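Local atomic coordinates of YARHG domain-containing protein (Legionella pneumophila subsp. pneumophila, PDB entry 4G2A), a protein that is of unknown function but may bind a nutrient, and combines a DUF4424 region with a C-terminal YARHG domain. Residues N2-G7 / N74-A78; P19-M23 / L166-S170; R267-T272 / D285-F290. All blocks are in the same frame, centred on the assembly; numbering follows the deposited sequence.

Interaction 1: residues N2-G7 / N74-A78; sequences NDTAVG and NSEIA. With SO4 (sulfate ion), chain K.
Ala78 N donates to Val6 O over 2.8 Å, and the bond is almost straight at 172°. Val6 N returns a more bent bond of 3.1 Å to Glu76 O. Beyond these, a water donates to both Gly7 O and Ala78 O and bridges the two segments. At the other end, Asn2 ND2 donates to sulfate O1 at 3.0 Å. Thr4 N adds a weak bond to the same oxygen, and Asp3 N a weak one to O2. The sulfate probably comes from the crystallisation liquor, and Asn2 is poorly ordered.

The two backbone bonds make a single parallel beta bridge, Val6 with Ile77. Strand 4-6 runs along strand 136-150 as well, through backbone bonds such as that of Ala5 with Tyr149. Strand 4-6 therefore lies between strands 76-77 and 136-150.

The side chains pack on both faces. Glu76 CG stands anti to its backbone N (chi1 -173°), and the extended chain passes beside Ala5, with CD 3.8 Å from Ala5 CB. Ala78 CB lies 4.1 Å from Ala5 CB, and Tyr149 touches all three of these side chains. Val6 and Ile77 share the other face and both touch Leu91. Val6 CG2 also approaches Ser75 OG at 3.7 Å.

Interaction 2: residues P19-M23 / L166-S170; sequences PHIKM and LWQDS
Trp167 reaches across to residues 19-23 with both rings of its indole. Its CB lies 3.7 Å from Ile21 O. CG stands anti to the carbonyl carbon (chi1 -64°), which carries the ring in among Pro19, Ile21 and Met23. On the six-membered ring, CE3 brings its edge to Ile21 O at 3.3 Å. CZ3 is next, 3.8 Å from Ile21 CG2, and the two side chains lie side by side. Pro19 CG comes obliquely to the same CZ3. On the five-membered ring, CD1 and NE1 meet the methyl CE of Met23, a selenomethionine. Its selenium lies well off the normal of that ring, an oblique Met-aromatic contact. NE1 itself donates to Pro13 O of strand 10-15.

Gln168 continues the contact. Its backbone N donates to Ile21 O over 3.1 Å. Its O takes a hydrogen bond from a water that also accepts from Met23 N. The extended side chain runs to His20, and its OE1 is bonded to Thr55 OG1.

The loop 166-170 is thus pinned to the start of strand 21-33. Phe52, Ile62 and Met64 from strands 43-54 and 60-68 also border the indole. The indole is buried among mostly apolar side chains, and its N-H is satisfied by the carbonyl of Pro13.

Interaction 3: residues R267-T272 / D285-F290; sequences RFLRNT and DLQEYF
Arg267 and Asp285 form the salt bridge of this contact. Arg267 grips the carboxylate side-on with two nitrogens. NE donates to Asp285 OD2 at 2.8 Å and 177°, and NH2 donates to OD1 at 2.9 Å. Each oxygen uses its syn lone pair, and the two flat groups are nearly coplanar. The Arg267 chain is extended from CG to NE, which carries the guanidinium across to the other helix. Asp285 CG lies between its backbone N and carbonyl carbon, turned to meet it.

Aromatic contact comes next. The Phe268 and Tyr289 rings stack face to face, with centroids 3.8 Å apart and planes at 1°. Each ring lies over the centre of the other, with Phe268 CD2 close to Tyr289 CE1. Phe268 CB lies beside Tyr289 OH.

The two segments belong to helices 263-275 and 284-291 of the YARHG domain. The axes of the two segments cross at -71° and approach to 11.2 Å, so large side chains fill the interface.

Leu286 and Phe290 add van der Waals contacts. Leu286 CD2 meets the edge of the Phe268 ring, 4.0 Å from Phe268 CD1. Leu286 CD1 lies over one face of the guanidinium, 3.4 Å from Arg267 NH2, and also touches Asn271. Phe290 directs its edge at Thr272, and its ring stacks with that of Phe281.

Asn271 and Thr272 also bond back to their own helix. Asn271 ND2 donates to Arg267 O over 2.8 Å. Thr272 OG1 donates to Phe268 O at 2.7 Å, from the opposite face of that carbonyl to Thr272 N. A water donates to Thr272 OG1 and also bonds Tyr289 OH, joining the two helices.

How the interactions relate
The three contacts do not touch one another, and no helix or strand serves two of them. Interactions 1 and 2 belong to the strand-rich part of the chain. Their segments alternate along the sequence, yet their nearest atoms are about 21 Å apart. Interaction 3 lies in the helical YARHG domain, with its centre about 56 Å from that of interaction 2. Each has a buried and an exposed part. Interaction 1 buries Ala5 and Ala78 and exposes Asn2; it relies on backbone pairing. Interaction 2 buries Trp167, Ile21 and Met23, with His20 and Asp169 outside. Interaction 3 buries Leu286, Asn271 and Phe290, while Asp285 of its charged pair is exposed. Waters bridge the segments in each.

Interaction 1: residues N2-G7 / N74-A78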
ATOM      1  N   ASN A   2      14.893   9.216   9.229  1.00 50.37           N
ATOM      2  CA  ASN A   2      14.095   8.151   8.616  1.00 49.12           C
ATOM      3  C   ASN A   2      12.873   8.713   7.875  1.00 48.10           C
ATOM      4  O   ASN A   2      11.839   9.014   8.486  1.00 47.08           O
ATOM      5  CB  ASN A   2      13.659   7.105   9.655  1.00 55.41           C
ATOM      6  CG  ASN A   2      14.615   5.945   9.810  1.00 93.16           C
ATOM      7  OD1 ASN A   2      14.884   5.484  10.929  1.00 94.02           O
ATOM      8  ND2 ASN A   2      15.131   5.426   8.695  1.00 83.87           N
ATOM      9  N   ASP A   3      13.010   8.812   6.535  1.00 41.11           N
ATOM     10  CA  ASP A   3      12.017   9.335   5.603  1.00 39.09           C
ATOM     11  C   ASP A   3      10.781   8.448   5.499  1.00 38.07           C
ATOM     12  O   ASP A   3       9.665   8.949   5.368  1.00 38.18           O
ATOM     13  CB  ASP A   3      12.634   9.472   4.196  1.00 40.82           C
ATOM     14  CG  ASP A   3      13.729  10.510   4.027  1.00 55.66           C
ATOM     15  OD1 ASP A   3      13.966  11.298   4.989  1.00 57.10           O
ATOM     16  OD2 ASP A   3      14.345  10.554   2.918  1.00 60.08           O
ATOM     17  N   THR A   4      10.992   7.142   5.493  1.00 30.35           N
ATOM     18  CA  THR A   4       9.943   6.164   5.279  1.00 29.06           C
ATOM     19  C   THR A   4       9.840   5.157   6.411  1.00 30.74           C
ATOM     20  O   THR A   4      10.856   4.593   6.832  1.00 32.10           O
ATOM     21  CB  THR A   4      10.247   5.420   3.944  1.00 35.83           C
ATOM     22  OG1 THR A   4      10.413   6.386   2.910  1.00 41.77           O
ATOM     23  CG2 THR A   4       9.165   4.386   3.545  1.00 29.81           C
ATOM     24  N   ALA A   5       8.605   4.896   6.864  1.00 23.88           N
ATOM     25  CA  ALA A   5       8.351   3.795   7.776  1.00 22.64           C
ATOM     26  C   ALA A   5       7.903   2.634   6.890  1.00 27.16           C
ATOM     27  O   ALA A   5       6.808   2.664   6.313  1.00 26.78           O
ATOM     28  CB  ALA A   5       7.318   4.168   8.817  1.00 23.42           C
ATOM     29  N   VAL A   6       8.826   1.687   6.675  1.00 23.80           N
ATOM     30  CA  VAL A   6       8.708   0.501   5.828  1.00 23.01           C
ATOM     31  C   VAL A   6       7.784  -0.525   6.506  1.00 26.90           C
ATOM     32  O   VAL A   6       8.001  -0.908   7.673  1.00 26.73           O
ATOM     33  CB  VAL A   6      10.132  -0.061   5.510  1.00 28.31           C
ATOM     34  CG1 VAL A   6      10.067  -1.364   4.717  1.00 28.27           C
ATOM     35  CG2 VAL A   6      10.957   0.966   4.743  1.00 27.89           C
ATOM     36  N   GLY A   7       6.749  -0.939   5.759  1.00 22.11           N
ATOM     37  CA  GLY A   7       5.739  -1.873   6.237  1.00 21.96           C
ATOM     38  C   GLY A   7       5.736  -3.267   5.631  1.00 26.02           C
ATOM     39  O   GLY A   7       5.073  -4.163   6.157  1.00 25.10           O
ATOM     40  N   ASN A  74      17.750  -0.787  10.120  1.00 40.15           N
ATOM     41  CA  ASN A  74      18.180   0.496   9.535  1.00 41.27           C
ATOM     42  C   ASN A  74      17.061   1.509   9.411  1.00 45.58           C
ATOM     43  O   ASN A  74      17.311   2.714   9.268  1.00 46.20           O
ATOM     44  CB  ASN A  74      18.760   0.261   8.131  1.00 42.77           C
ATOM     45  CG  ASN A  74      20.222  -0.084   8.127  1.00 70.30           C
ATOM     46  OD1 ASN A  74      20.616  -1.165   7.690  1.00 61.04           O
ATOM     47  ND2 ASN A  74      21.068   0.844   8.587  1.00 67.93           N
ATOM     48  N   SER A  75      15.834   1.015   9.397  1.00 40.79           N
ATOM     49  CA  SER A  75      14.685   1.856   9.159  1.00 38.84           C
ATOM     50  C   SER A  75      13.631   1.733  10.243  1.00 37.43           C
ATOM     51  O   SER A  75      13.602   0.785  11.038  1.00 37.06           O
ATOM     52  CB  SER A  75      14.065   1.487   7.804  1.00 42.56           C
ATOM     53  OG  SER A  75      13.206   2.500   7.295  1.00 54.74           O
ATOM     54  N   GLU A  76      12.744   2.715  10.221  1.00 29.68           N
ATOM     55  CA  GLU A  76      11.538   2.789  11.000  1.00 27.27           C
ATOM     56  C   GLU A  76      10.613   1.765  10.393  1.00 28.80           C
ATOM     57  O   GLU A  76      10.605   1.590   9.170  1.00 29.03           O
ATOM     58  CB  GLU A  76      10.970   4.202  10.910  1.00 27.71           C
ATOM     59  CG  GLU A  76       9.793   4.439  11.824  1.00 38.42           C
ATOM     60  CD  GLU A  76       9.159   5.811  11.727  1.00 55.53           C
ATOM     61  OE1 GLU A  76       9.713   6.684  11.022  1.00 55.43           O
ATOM     62  OE2 GLU A  76       8.112   6.017  12.380  1.00 47.55           O
ATOM     63  N   ILE A  77       9.895   1.047  11.220  1.00 22.80           N
ATOM     64  CA  ILE A  77       8.987   0.027  10.723  1.00 21.34           C
ATOM     65  C   ILE A  77       7.553   0.523  10.905  1.00 28.05           C
ATOM     66  O   ILE A  77       7.244   1.152  11.926  1.00 29.62           O
ATOM     67  CB  ILE A  77       9.238  -1.352  11.421  1.00 22.92           C
ATOM     68  CG1 ILE A  77      10.659  -1.907  11.163  1.00 23.15           C
ATOM     69  CG2 ILE A  77       8.170  -2.403  11.097  1.00 23.05           C
ATOM     70  CD1 ILE A  77      11.196  -2.065   9.680  1.00 25.74           C
ATOM     71  N   ALA A  78       6.708   0.258   9.884  1.00 23.74           N
ATOM     72  CA  ALA A  78       5.258   0.433   9.875  1.00 23.63           C
ATOM     73  C   ALA A  78       4.653  -0.943  10.242  1.00 29.05           C
ATOM     74  O   ALA A  78       4.688  -1.899   9.460  1.00 27.72           O
ATOM     75  CB  ALA A  78       4.773   0.931   8.510  1.00 23.13           C
TER
HETATM   76  S   SO4 K 410      15.012   5.985   4.969  1.00 88.32           S
HETATM   77  O1  SO4 K 410      13.952   5.615   5.913  1.00 89.20           O
HETATM   78  O2  SO4 K 410      15.828   7.071   5.532  1.00 87.88           O
HETATM   79  O3  SO4 K 410      15.868   4.813   4.734  1.00 89.06           O
HETATM   80  O4  SO4 K 410      14.405   6.419   3.704  1.00 87.77           O
HETATM   81  O   HOH W   1       5.541  -4.492   9.008  1.00 27.77           O

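Interaction 2: residues P19-M23 / L166-S170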
ATOM      1  N   PRO A  19      12.719 -23.364 -14.773  1.00 51.99           N
ATOM      2  CA  PRO A  19      11.879 -24.476 -15.226  1.00 51.65           C
ATOM      3  C   PRO A  19      11.040 -24.146 -16.456  1.00 54.41           C
ATOM      4  O   PRO A  19      10.880 -22.981 -16.833  1.00 53.74           O
ATOM      5  CB  PRO A  19      10.983 -24.721 -14.012  1.00 52.19           C
ATOM      6  CG  PRO A  19      10.755 -23.366 -13.459  1.00 55.59           C
ATOM      7  CD  PRO A  19      12.017 -22.567 -13.744  1.00 52.02           C
ATOM      8  N   HIS A  20      10.464 -25.188 -17.052  1.00 50.42           N
ATOM      9  CA  HIS A  20       9.572 -25.033 -18.184  1.00 50.43           C
ATOM     10  C   HIS A  20       8.135 -24.997 -17.637  1.00 49.90           C
ATOM     11  O   HIS A  20       7.292 -25.817 -17.991  1.00 49.85           O
ATOM     12  CB  HIS A  20       9.831 -26.137 -19.213  1.00 53.60           C
ATOM     13  CG  HIS A  20      11.143 -25.969 -19.914  1.00 58.43           C
ATOM     14  ND1 HIS A  20      11.207 -25.559 -21.234  1.00 61.44           N
ATOM     15  CD2 HIS A  20      12.403 -26.096 -19.435  1.00 60.53           C
ATOM     16  CE1 HIS A  20      12.495 -25.478 -21.521  1.00 61.65           C
ATOM     17  NE2 HIS A  20      13.252 -25.779 -20.465  1.00 61.39           N
ATOM     18  N   ILE A  21       7.897 -24.037 -16.717  1.00 42.40           N
ATOM     19  CA  ILE A  21       6.628 -23.771 -16.050  1.00 40.12           C
ATOM     20  C   ILE A  21       6.232 -22.334 -16.375  1.00 41.86           C
ATOM     21  O   ILE A  21       7.007 -21.414 -16.095  1.00 39.20           O
ATOM     22  CB  ILE A  21       6.705 -24.003 -14.497  1.00 41.39           C
ATOM     23  CG1 ILE A  21       7.286 -25.396 -14.082  1.00 41.69           C
ATOM     24  CG2 ILE A  21       5.371 -23.653 -13.795  1.00 38.37           C
ATOM     25  CD1 ILE A  21       6.404 -26.592 -14.297  1.00 43.99           C
ATOM     26  N   LYS A  22       5.030 -22.134 -16.956  1.00 38.73           N
ATOM     27  CA  LYS A  22       4.564 -20.786 -17.291  1.00 36.48           C
ATOM     28  C   LYS A  22       3.462 -20.354 -16.342  1.00 36.99           C
ATOM     29  O   LYS A  22       2.662 -21.171 -15.894  1.00 36.08           O
ATOM     30  CB  LYS A  22       4.151 -20.643 -18.775  1.00 39.60           C
ATOM     31  CG  LYS A  22       2.985 -21.481 -19.258  1.00 55.66           C
ATOM     32  CD  LYS A  22       2.746 -21.260 -20.760  1.00 68.18           C
ATOM     33  CE  LYS A  22       1.501 -21.966 -21.253  1.00 79.64           C
ATOM     34  NZ  LYS A  22       1.338 -21.875 -22.732  1.00 89.21           N
HETATM   35  N   MSE A  23       3.471 -19.068 -15.985  1.00 32.21           N
HETATM   36  CA  MSE A  23       2.470 -18.454 -15.118  1.00 30.55           C
HETATM   37  C   MSE A  23       1.371 -17.976 -16.036  1.00 37.55           C
HETATM   38  O   MSE A  23       1.644 -17.156 -16.901  1.00 39.46           O
HETATM   39  CB  MSE A  23       3.111 -17.332 -14.302  1.00 31.08           C
HETATM   40  CG  MSE A  23       2.358 -17.034 -13.039  1.00 36.82           C
HETATM   41 SE   MSE A  23       3.049 -15.417 -12.241  0.75 42.87          SE
HETATM   42  CE  MSE A  23       4.239 -16.159 -10.970  1.00 38.47           C
ATOM     43  N   LEU A 166      11.120 -14.610 -14.543  1.00 32.67           N
ATOM     44  CA  LEU A 166      11.857 -15.822 -14.193  1.00 32.99           C
ATOM     45  C   LEU A 166      11.099 -17.090 -14.677  1.00 37.41           C
ATOM     46  O   LEU A 166      11.694 -18.164 -14.794  1.00 35.79           O
ATOM     47  CB  LEU A 166      12.123 -15.893 -12.686  1.00 32.18           C
ATOM     48  CG  LEU A 166      13.112 -14.873 -12.126  1.00 36.27           C
ATOM     49  CD1 LEU A 166      12.958 -14.742 -10.645  1.00 35.55           C
ATOM     50  CD2 LEU A 166      14.557 -15.175 -12.529  1.00 36.16           C
ATOM     51  N   TRP A 167       9.786 -16.957 -14.939  1.00 35.04           N
ATOM     52  CA  TRP A 167       8.961 -18.050 -15.430  1.00 35.48           C
ATOM     53  C   TRP A 167       9.034 -18.094 -16.956  1.00 43.67           C
ATOM     54  O   TRP A 167       9.371 -17.087 -17.593  1.00 43.21           O
ATOM     55  CB  TRP A 167       7.518 -17.901 -14.930  1.00 32.49           C
ATOM     56  CG  TRP A 167       7.412 -18.007 -13.441  1.00 31.12           C
ATOM     57  CD1 TRP A 167       7.240 -16.984 -12.565  1.00 32.76           C
ATOM     58  CD2 TRP A 167       7.531 -19.200 -12.649  1.00 30.52           C
ATOM     59  NE1 TRP A 167       7.205 -17.465 -11.273  1.00 31.29           N
ATOM     60  CE2 TRP A 167       7.373 -18.822 -11.295  1.00 32.81           C
ATOM     61  CE3 TRP A 167       7.717 -20.565 -12.953  1.00 31.90           C
ATOM     62  CZ2 TRP A 167       7.431 -19.749 -10.243  1.00 31.50           C
ATOM     63  CZ3 TRP A 167       7.785 -21.480 -11.909  1.00 32.53           C
ATOM     64  CH2 TRP A 167       7.655 -21.070 -10.572  1.00 32.05           C
ATOM     65  N   GLN A 168       8.741 -19.277 -17.534  1.00 43.82           N
ATOM     66  CA  GLN A 168       8.789 -19.553 -18.968  1.00 45.84           C
ATOM     67  C   GLN A 168       7.874 -18.638 -19.750  1.00 52.64           C
ATOM     68  O   GLN A 168       6.745 -18.386 -19.330  1.00 51.57           O
ATOM     69  CB  GLN A 168       8.445 -21.011 -19.255  1.00 47.79           C
ATOM     70  CG  GLN A 168       8.850 -21.441 -20.655  1.00 60.48           C
ATOM     71  CD  GLN A 168       8.478 -22.860 -20.934  1.00 82.72           C
ATOM     72  OE1 GLN A 168       7.496 -23.387 -20.406  1.00 72.14           O
ATOM     73  NE2 GLN A 168       9.269 -23.511 -21.771  1.00 87.09           N
ATOM     74  N   ASP A 169       8.392 -18.133 -20.889  1.00 53.33           N
ATOM     75  CA  ASP A 169       7.758 -17.196 -21.828  1.00 54.91           C
ATOM     76  C   ASP A 169       7.828 -15.779 -21.270  1.00 57.74           C
ATOM     77  O   ASP A 169       8.297 -15.569 -20.142  1.00 57.06           O
ATOM     78  CB  ASP A 169       6.310 -17.600 -22.203  1.00 57.94           C
ATOM     79  CG  ASP A 169       6.203 -18.964 -22.883  1.00 77.66           C
ATOM     80  OD1 ASP A 169       7.104 -19.301 -23.701  1.00 80.02           O
ATOM     81  OD2 ASP A 169       5.224 -19.694 -22.602  1.00 86.64           O
ATOM     82  N   SER A 170       7.434 -14.800 -22.090  1.00 54.32           N
ATOM     83  CA  SER A 170       7.483 -13.380 -21.734  1.00 53.57           C
ATOM     84  C   SER A 170       6.383 -12.998 -20.726  1.00 54.04           C
ATOM     85  O   SER A 170       6.681 -12.468 -19.635  1.00 53.61           O
ATOM     86  CB  SER A 170       7.376 -12.509 -22.991  1.00 59.85           C
ATOM     87  OG  SER A 170       6.427 -12.997 -23.931  1.00 70.70           O
TER
HETATM   88  O   HOH W   2       5.160 -17.317 -17.535  1.00 46.89           O

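Interaction 3: residues R267-T272 / D285-F290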
ATOM      1  N   ARG A 267     -10.661  31.123   7.909  1.00 36.07           N
ATOM      2  CA  ARG A 267     -11.812  30.462   8.532  1.00 35.99           C
ATOM      3  C   ARG A 267     -11.813  28.973   8.138  1.00 39.43           C
ATOM      4  O   ARG A 267     -11.951  28.128   9.016  1.00 39.56           O
ATOM      5  CB  ARG A 267     -13.133  31.167   8.155  1.00 37.61           C
ATOM      6  CG  ARG A 267     -14.402  30.403   8.511  1.00 41.75           C
ATOM      7  CD  ARG A 267     -15.593  31.332   8.525  1.00 43.84           C
ATOM      8  NE  ARG A 267     -16.877  30.639   8.654  1.00 38.83           N
ATOM      9  CZ  ARG A 267     -17.360  30.144   9.790  1.00 48.14           C
ATOM     10  NH1 ARG A 267     -16.643  30.207  10.906  1.00 27.48           N
ATOM     11  NH2 ARG A 267     -18.550  29.560   9.814  1.00 35.00           N
ATOM     12  N   PHE A 268     -11.582  28.660   6.849  1.00 35.64           N
ATOM     13  CA  PHE A 268     -11.501  27.277   6.345  1.00 34.64           C
ATOM     14  C   PHE A 268     -10.281  26.545   6.918  1.00 36.85           C
ATOM     15  O   PHE A 268     -10.429  25.384   7.288  1.00 36.74           O
ATOM     16  CB  PHE A 268     -11.490  27.222   4.804  1.00 37.71           C
ATOM     17  CG  PHE A 268     -12.763  27.693   4.130  1.00 41.68           C
ATOM     18  CD1 PHE A 268     -14.016  27.428   4.691  1.00 45.13           C
ATOM     19  CD2 PHE A 268     -12.718  28.353   2.906  1.00 46.07           C
ATOM     20  CE1 PHE A 268     -15.192  27.839   4.053  1.00 48.57           C
ATOM     21  CE2 PHE A 268     -13.898  28.750   2.258  1.00 50.92           C
ATOM     22  CZ  PHE A 268     -15.124  28.497   2.841  1.00 49.28           C
ATOM     23  N   LEU A 269      -9.113  27.226   7.055  1.00 31.11           N
ATOM     24  CA  LEU A 269      -7.903  26.619   7.623  1.00 29.80           C
ATOM     25  C   LEU A 269      -8.116  26.185   9.063  1.00 33.68           C
ATOM     26  O   LEU A 269      -7.718  25.069   9.424  1.00 33.53           O
ATOM     27  CB  LEU A 269      -6.680  27.565   7.545  1.00 30.34           C
ATOM     28  CG  LEU A 269      -5.410  27.103   8.293  1.00 33.50           C
ATOM     29  CD1 LEU A 269      -4.832  25.809   7.692  1.00 32.71           C
ATOM     30  CD2 LEU A 269      -4.371  28.171   8.314  1.00 35.45           C
ATOM     31  N   ARG A 270      -8.713  27.073   9.887  1.00 30.54           N
ATOM     32  CA  ARG A 270      -8.995  26.825  11.295  1.00 30.05           C
ATOM     33  C   ARG A 270      -9.929  25.639  11.477  1.00 34.15           C
ATOM     34  O   ARG A 270      -9.704  24.808  12.357  1.00 33.65           O
ATOM     35  CB  ARG A 270      -9.634  28.077  11.938  1.00 32.07           C
ATOM     36  CG  ARG A 270     -10.188  27.854  13.356  1.00 36.46           C
ATOM     37  CD  ARG A 270     -11.110  28.963  13.846  1.00 38.68           C
ATOM     38  NE  ARG A 270     -10.477  30.282  13.832  1.00 33.55           N
ATOM     39  CZ  ARG A 270      -9.579  30.713  14.719  1.00 50.41           C
ATOM     40  NH1 ARG A 270      -9.168  29.916  15.708  1.00 32.70           N
ATOM     41  NH2 ARG A 270      -9.069  31.934  14.614  1.00 39.85           N
ATOM     42  N   ASN A 271     -11.010  25.605  10.692  1.00 30.97           N
ATOM     43  CA  ASN A 271     -12.040  24.600  10.819  1.00 30.97           C
ATOM     44  C   ASN A 271     -11.608  23.236  10.249  1.00 36.04           C
ATOM     45  O   ASN A 271     -12.084  22.215  10.756  1.00 35.74           O
ATOM     46  CB  ASN A 271     -13.330  25.121  10.230  1.00 29.98           C
ATOM     47  CG  ASN A 271     -13.978  26.092  11.197  1.00 41.73           C
ATOM     48  OD1 ASN A 271     -14.576  25.687  12.192  1.00 31.70           O
ATOM     49  ND2 ASN A 271     -13.783  27.390  11.002  1.00 32.27           N
ATOM     50  N   THR A 272     -10.610  23.217   9.315  1.00 32.50           N
ATOM     51  CA  THR A 272     -10.010  22.010   8.726  1.00 31.41           C
ATOM     52  C   THR A 272      -9.271  21.214   9.842  1.00 35.22           C
ATOM     53  O   THR A 272      -9.207  19.975   9.783  1.00 34.73           O
ATOM     54  CB  THR A 272      -9.091  22.435   7.572  1.00 34.99           C
ATOM     55  OG1 THR A 272      -9.910  22.895   6.509  1.00 33.80           O
ATOM     56  CG2 THR A 272      -8.179  21.312   7.045  1.00 32.64           C
ATOM     57  N   ASP A 285     -21.875  27.760   5.367  1.00 51.07           N
ATOM     58  CA  ASP A 285     -20.638  27.952   4.604  1.00 50.27           C
ATOM     59  C   ASP A 285     -19.629  26.818   4.855  1.00 51.29           C
ATOM     60  O   ASP A 285     -19.006  26.366   3.898  1.00 51.12           O
ATOM     61  CB  ASP A 285     -19.996  29.330   4.893  1.00 52.39           C
ATOM     62  CG  ASP A 285     -19.385  29.567   6.275  1.00 60.31           C
ATOM     63  OD1 ASP A 285     -19.869  28.955   7.259  1.00 59.97           O
ATOM     64  OD2 ASP A 285     -18.468  30.415   6.381  1.00 65.14           O
ATOM     65  N   LEU A 286     -19.503  26.343   6.124  1.00 44.83           N
ATOM     66  CA  LEU A 286     -18.583  25.273   6.514  1.00 41.64           C
ATOM     67  C   LEU A 286     -19.126  23.912   6.128  1.00 48.19           C
ATOM     68  O   LEU A 286     -18.364  23.081   5.636  1.00 46.58           O
ATOM     69  CB  LEU A 286     -18.282  25.301   8.025  1.00 39.24           C
ATOM     70  CG  LEU A 286     -17.530  26.499   8.565  1.00 41.20           C
ATOM     71  CD1 LEU A 286     -17.411  26.403  10.058  1.00 40.36           C
ATOM     72  CD2 LEU A 286     -16.148  26.623   7.945  1.00 40.18           C
ATOM     73  N   GLN A 287     -20.442  23.686   6.375  1.00 47.92           N
ATOM     74  CA  GLN A 287     -21.215  22.471   6.074  1.00 48.99           C
ATOM     75  C   GLN A 287     -21.003  22.069   4.624  1.00 53.52           C
ATOM     76  O   GLN A 287     -20.555  20.954   4.355  1.00 52.26           O
ATOM     77  CB  GLN A 287     -22.696  22.776   6.322  1.00 53.51           C
ATOM     78  CG  GLN A 287     -23.542  21.679   6.935  1.00 77.44           C
ATOM     79  CD  GLN A 287     -24.839  22.288   7.449  1.00102.58           C
ATOM     80  OE1 GLN A 287     -25.608  22.912   6.702  1.00103.92           O
ATOM     81  NE2 GLN A 287     -25.095  22.167   8.745  1.00 88.39           N
ATOM     82  N   GLU A 288     -21.263  23.029   3.700  1.00 52.59           N
ATOM     83  CA  GLU A 288     -21.141  22.916   2.251  1.00 54.24           C
ATOM     84  C   GLU A 288     -19.687  22.717   1.794  1.00 55.34           C
ATOM     85  O   GLU A 288     -19.463  21.952   0.846  1.00 56.23           O
ATOM     86  CB  GLU A 288     -21.726  24.158   1.564  1.00 58.66           C
ATOM     87  CG  GLU A 288     -22.246  23.855   0.167  1.00 78.98           C
ATOM     88  CD  GLU A 288     -22.174  24.991  -0.835  1.00118.90           C
ATOM     89  OE1 GLU A 288     -22.589  26.124  -0.494  1.00124.10           O
ATOM     90  OE2 GLU A 288     -21.749  24.734  -1.985  1.00117.54           O
ATOM     91  N   TYR A 289     -18.718  23.432   2.431  1.00 47.29           N
ATOM     92  CA  TYR A 289     -17.288  23.365   2.114  1.00 44.11           C
ATOM     93  C   TYR A 289     -16.694  21.973   2.393  1.00 44.24           C
ATOM     94  O   TYR A 289     -16.024  21.417   1.526  1.00 43.94           O
ATOM     95  CB  TYR A 289     -16.517  24.438   2.890  1.00 43.01           C
ATOM     96  CG  TYR A 289     -15.012  24.411   2.714  1.00 42.09           C
ATOM     97  CD1 TYR A 289     -14.407  25.044   1.635  1.00 44.42           C
ATOM     98  CD2 TYR A 289     -14.185  23.854   3.689  1.00 40.43           C
ATOM     99  CE1 TYR A 289     -13.023  25.041   1.480  1.00 43.77           C
ATOM    100  CE2 TYR A 289     -12.798  23.863   3.554  1.00 39.62           C
ATOM    101  CZ  TYR A 289     -12.221  24.476   2.458  1.00 47.70           C
ATOM    102  OH  TYR A 289     -10.857  24.510   2.328  1.00 49.17           O
ATOM    103  N   PHE A 290     -16.922  21.426   3.588  1.00 39.05           N
ATOM    104  CA  PHE A 290     -16.384  20.113   3.938  1.00 37.49           C
ATOM    105  C   PHE A 290     -17.189  18.975   3.303  1.00 42.17           C
ATOM    106  O   PHE A 290     -16.641  17.889   3.110  1.00 39.95           O
ATOM    107  CB  PHE A 290     -16.261  19.941   5.460  1.00 37.68           C
ATOM    108  CG  PHE A 290     -15.256  20.904   6.049  1.00 37.27           C
ATOM    109  CD1 PHE A 290     -13.899  20.778   5.766  1.00 38.43           C
ATOM    110  CD2 PHE A 290     -15.673  21.979   6.822  1.00 38.89           C
ATOM    111  CE1 PHE A 290     -12.978  21.693   6.272  1.00 38.16           C
ATOM    112  CE2 PHE A 290     -14.752  22.895   7.328  1.00 40.50           C
ATOM    113  CZ  PHE A 290     -13.411  22.739   7.064  1.00 37.92           C
TER
HETATM  114  O   HOH W   3      -9.003  23.193   4.090  1.00 39.92           O